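Local coordinates for pyoverdine synthetase F (Pseudomonas aeruginosa PAO1, PDB 6CUL), which is, by its name, probably a biosynthetic protein of alpha/beta fold, built round a seven-stranded mixed sheet and carrying a ligand pocket, at residues V233-V237 and E266-L271; V41-N45 and L92-G96. All blocks are in the same frame, centred on the assembly; numbering follows the deposited sequence.

Contact 1: residues V233-V237 and E266-L271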
# COMPACT_ATOMS: atom_id res chain seq x y z
N VAL A 233 -4.20 -13.28 -8.16
CA VAL A 233 -4.58 -12.04 -8.76
C VAL A 233 -6.06 -11.96 -9.12
O VAL A 233 -6.57 -12.79 -9.79
CB VAL A 233 -3.77 -11.79 -10.01
CG1 VAL A 233 -4.02 -10.42 -10.61
CG2 VAL A 233 -2.35 -11.90 -9.68
N PHE A 234 -6.72 -10.96 -8.60
CA PHE A 234 -8.07 -10.73 -8.96
C PHE A 234 -8.24 -9.71 -10.10
O PHE A 234 -9.15 -9.84 -10.83
CB PHE A 234 -8.88 -10.36 -7.73
CG PHE A 234 -10.22 -9.85 -8.03
CD1 PHE A 234 -11.26 -10.71 -8.28
CD2 PHE A 234 -10.45 -8.51 -8.03
CE1 PHE A 234 -12.50 -10.23 -8.57
CE2 PHE A 234 -11.68 -8.02 -8.28
CZ PHE A 234 -12.71 -8.87 -8.58
N HIS A 235 -7.44 -8.66 -10.17
CA HIS A 235 -7.50 -7.70 -11.23
C HIS A 235 -6.14 -7.12 -11.45
O HIS A 235 -5.44 -6.87 -10.51
CB HIS A 235 -8.54 -6.63 -10.98
CG HIS A 235 -8.65 -5.63 -12.07
ND1 HIS A 235 -8.85 -5.99 -13.37
CD2 HIS A 235 -8.53 -4.30 -12.07
CE1 HIS A 235 -8.88 -4.91 -14.11
NE2 HIS A 235 -8.69 -3.87 -13.35
N ASP A 236 -5.79 -6.94 -12.70
CA ASP A 236 -4.49 -6.47 -13.07
C ASP A 236 -4.41 -5.39 -14.13
O ASP A 236 -5.13 -5.44 -15.04
CB ASP A 236 -3.75 -7.65 -13.58
CG ASP A 236 -2.41 -7.72 -13.07
OD1 ASP A 236 -2.05 -6.93 -12.22
OD2 ASP A 236 -1.69 -8.61 -13.50
N VAL A 237 -3.49 -4.46 -13.96
CA VAL A 237 -3.24 -3.38 -14.88
C VAL A 237 -1.75 -3.27 -15.16
O VAL A 237 -1.01 -3.50 -14.33
CB VAL A 237 -3.85 -2.03 -14.43
CG1 VAL A 237 -3.62 -0.89 -15.40
CG2 VAL A 237 -5.31 -2.17 -14.26
N GLU A 266 -10.86 -0.52 -10.33
CA GLU A 266 -11.47 -1.53 -11.14
C GLU A 266 -11.56 -2.83 -10.39
O GLU A 266 -12.54 -3.45 -10.50
CB GLU A 266 -10.75 -1.77 -12.43
CG GLU A 266 -11.07 -0.79 -13.53
CD GLU A 266 -10.48 -1.19 -14.85
OE1 GLU A 266 -9.30 -1.50 -14.95
OE2 GLU A 266 -11.23 -1.19 -15.79
N GLY A 267 -10.54 -3.19 -9.63
CA GLY A 267 -10.58 -4.37 -8.85
C GLY A 267 -11.70 -4.33 -7.80
O GLY A 267 -12.34 -5.29 -7.65
N LEU A 268 -11.88 -3.24 -7.09
CA LEU A 268 -12.97 -3.14 -6.15
C LEU A 268 -14.34 -3.23 -6.89
O LEU A 268 -15.15 -3.99 -6.53
CB LEU A 268 -12.86 -1.87 -5.28
CG LEU A 268 -11.78 -1.73 -4.19
CD1 LEU A 268 -11.71 -0.34 -3.57
CD2 LEU A 268 -11.81 -2.74 -3.07
N ALA A 269 -14.48 -2.52 -8.00
CA ALA A 269 -15.71 -2.50 -8.78
C ALA A 269 -16.11 -3.87 -9.22
O ALA A 269 -17.23 -4.23 -9.09
CB ALA A 269 -15.54 -1.61 -9.99
N LEU A 270 -15.18 -4.60 -9.74
CA LEU A 270 -15.44 -5.96 -10.05
C LEU A 270 -15.69 -6.77 -8.81
O LEU A 270 -16.67 -7.41 -8.74
CB LEU A 270 -14.28 -6.53 -10.84
CG LEU A 270 -14.12 -5.83 -12.16
CD1 LEU A 270 -12.67 -5.79 -12.51
CD2 LEU A 270 -14.94 -6.45 -13.25
N LEU A 271 -14.86 -6.60 -7.79
CA LEU A 271 -14.98 -7.32 -6.57
C LEU A 271 -16.30 -7.13 -5.84
O LEU A 271 -16.60 -7.91 -5.02
CB LEU A 271 -13.84 -6.97 -5.65
CG LEU A 271 -13.65 -7.84 -4.43
CD1 LEU A 271 -13.36 -9.23 -4.88
CD2 LEU A 271 -12.56 -7.40 -3.47
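Strand 235-237 and helix 266-271 run nearly antiparallel, their axes at 155° and 8.5 Å apart at closest approach; the nearest alpha carbons are His235 CA and Gly267 CA, 5.1 Å from each other. At Phe234 the backbone departs from strand geometry (phi/psi -94°/-37°), and Phe234 and His235 both face Phe221 on strand 216-223, a classic beta bulge. The bulge replaces the usual alternation, so two successive side chains point toward the helix, while the CA-to-CB bond of Asp236 points away and its OD1 is hydrogen-bonded to Ser220 OG. This is an edge strand, 233-241, of the seven-stranded mixed sheet of order 3-2-1-4-5-6-7, and the last turns of the long helix 248-271 pack on it. Phe234 lies against the helix end: its ring takes a CH-pi contact over one face from Leu271 CD1, 3.9 Å from the centroid, and Phe234 CZ reaches Leu270 CB at 3.6 Å. His235 NE2 donates a hydrogen bond to Glu266 OE1 (2.9 Å), a His-carboxylate pair at the imidazole edge, with Leu270 CD1 over one face in a CH-pi contact, 4.1 Å from the ring centroid. Gly267 suits the close approach: His235 CD2 lies 3.4 Å from Gly267 N, and an ideal beta carbon on Gly267 would come within 3.5 Å of His235 CB. Met167 and Phe221 also touch both Phe234 and Leu271.

Contact 2: residues V41-N45 and L92-G96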
# COMPACT_ATOMS: atom_id res chain seq x y z
N VAL A 41 -10.37 7.76 -1.75
CA VAL A 41 -11.32 8.72 -1.23
C VAL A 41 -11.96 9.48 -2.39
O VAL A 41 -13.12 9.57 -2.45
CB VAL A 41 -10.69 9.63 -0.19
CG1 VAL A 41 -11.56 10.81 0.11
CG2 VAL A 41 -10.41 8.85 1.06
N GLU A 42 -11.19 9.96 -3.33
CA GLU A 42 -11.73 10.58 -4.49
C GLU A 42 -12.62 9.64 -5.31
O GLU A 42 -13.58 10.07 -5.83
CB GLU A 42 -10.62 11.08 -5.34
CG GLU A 42 -9.81 12.12 -4.66
CD GLU A 42 -8.58 12.50 -5.40
OE1 GLU A 42 -8.05 13.50 -5.06
OE2 GLU A 42 -8.20 11.82 -6.30
N ALA A 43 -12.24 8.38 -5.43
CA ALA A 43 -13.01 7.41 -6.10
C ALA A 43 -14.32 7.17 -5.42
O ALA A 43 -15.31 7.19 -6.06
CB ALA A 43 -12.27 6.11 -6.19
N LEU A 44 -14.32 6.96 -4.13
CA LEU A 44 -15.54 6.80 -3.42
C LEU A 44 -16.39 8.08 -3.53
O LEU A 44 -17.56 7.98 -3.51
CB LEU A 44 -15.34 6.39 -1.98
CG LEU A 44 -14.71 5.07 -1.60
CD1 LEU A 44 -14.55 4.90 -0.13
CD2 LEU A 44 -15.29 3.83 -2.23
N ASN A 45 -15.80 9.25 -3.48
CA ASN A 45 -16.60 10.42 -3.61
C ASN A 45 -17.18 10.71 -4.98
O ASN A 45 -18.32 10.77 -5.15
CB ASN A 45 -15.78 11.65 -3.23
CG ASN A 45 -15.48 11.76 -1.77
OD1 ASN A 45 -16.25 11.41 -0.93
ND2 ASN A 45 -14.35 12.29 -1.47
N LEU A 92 -9.25 16.42 4.53
CA LEU A 92 -9.94 15.61 3.56
C LEU A 92 -11.23 15.01 4.07
O LEU A 92 -11.28 14.59 5.18
CB LEU A 92 -9.00 14.53 3.03
CG LEU A 92 -9.39 13.75 1.78
CD1 LEU A 92 -9.91 14.69 0.73
CD2 LEU A 92 -8.23 12.95 1.25
N GLN A 93 -12.21 14.90 3.19
CA GLN A 93 -13.50 14.30 3.54
C GLN A 93 -13.79 13.04 2.73
O GLN A 93 -13.62 13.04 1.56
CB GLN A 93 -14.63 15.26 3.24
CG GLN A 93 -14.29 16.73 3.32
CD GLN A 93 -13.43 17.20 2.17
OE1 GLN A 93 -12.71 16.43 1.55
NE2 GLN A 93 -13.49 18.48 1.90
N VAL A 94 -14.20 11.95 3.35
CA VAL A 94 -14.56 10.80 2.56
C VAL A 94 -16.02 10.53 2.82
O VAL A 94 -16.33 10.24 3.95
CB VAL A 94 -13.82 9.51 2.94
CG1 VAL A 94 -13.86 9.27 4.43
CG2 VAL A 94 -14.41 8.33 2.22
N GLN A 95 -16.87 10.60 1.80
CA GLN A 95 -18.27 10.31 1.94
C GLN A 95 -18.89 11.06 3.08
O GLN A 95 -19.45 10.45 3.94
CB GLN A 95 -18.54 8.83 2.09
CG GLN A 95 -20.01 8.48 1.90
CD GLN A 95 -20.82 8.37 3.18
OE1 GLN A 95 -20.30 8.52 4.27
NE2 GLN A 95 -22.11 8.17 3.02
N GLY A 96 -18.69 12.35 3.16
CA GLY A 96 -19.23 13.05 4.29
C GLY A 96 -18.76 12.58 5.66
O GLY A 96 -19.56 12.50 6.54
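Two hydrogen bonds, both made by the side-chain amide of Asn45, tie helix 41-45 to the irregular segment 92-96. Gln95 N donates to Asn45 OD1 (2.9 Å, 167°) and Asn45 ND2 donates to Gln93 O (3.2 Å, 171°); with donor and acceptor both engaged, the amide bridges the backbone on either side of Val94. Extended backbone angles at Val94 (-118°/118°) bring Gln93 O and Gln95 N to the same edge of the chain. Directly afterwards Gln95 and Gly96 both adopt positive phi, and the backbone bends away from the helix. The segment belongs to the long loop between helix 67-72 and strand 103-105, so this is a loop clasped to the second half of helix 36-46. Apolar contacts come from Val41, one turn before Asn45, and from Leu44 next to it. Val41 CG1 meets Leu92 CG at 4.0 Å and Val94 CB at 3.8 Å, and also rests 3.4 Å from Gln93 O, whereas Leu44 CD1 touches Val94 CG2 at 4.2 Å. Val41, Leu44 and Asn45, spaced i, i+3 and i+4, thus form one stripe along the helix. Leu99, later in the same loop, packs on Val41 and Leu92, and Leu102 meets Val94; Glu42, whose CA-to-CB bond points away from the loop, forms a salt bridge with Lys34.

How the contacts relate
Both contacts are partly buried and set a helix against another element, a bulged strand in contact 1 and an irregular loop in contact 2, yet they share no helix or strand. Contact 1 belongs to the central sheet, at its edge strand 233-241; contact 2 fastens a loop to a helix and lies slightly farther from the centre of the chain. Their centres are 20 Å apart, and their nearest atoms come to about 6 Å without touching. Neighbouring residues link the two: Leu49 packs on Leu44 of contact 2 and Tyr53 on Leu271 of contact 1. Aromatic faces and a side-chain to side-chain hydrogen bond mark contact 1, whereas contact 2 combines aliphatic packing with a side-chain amide that bonds to backbone.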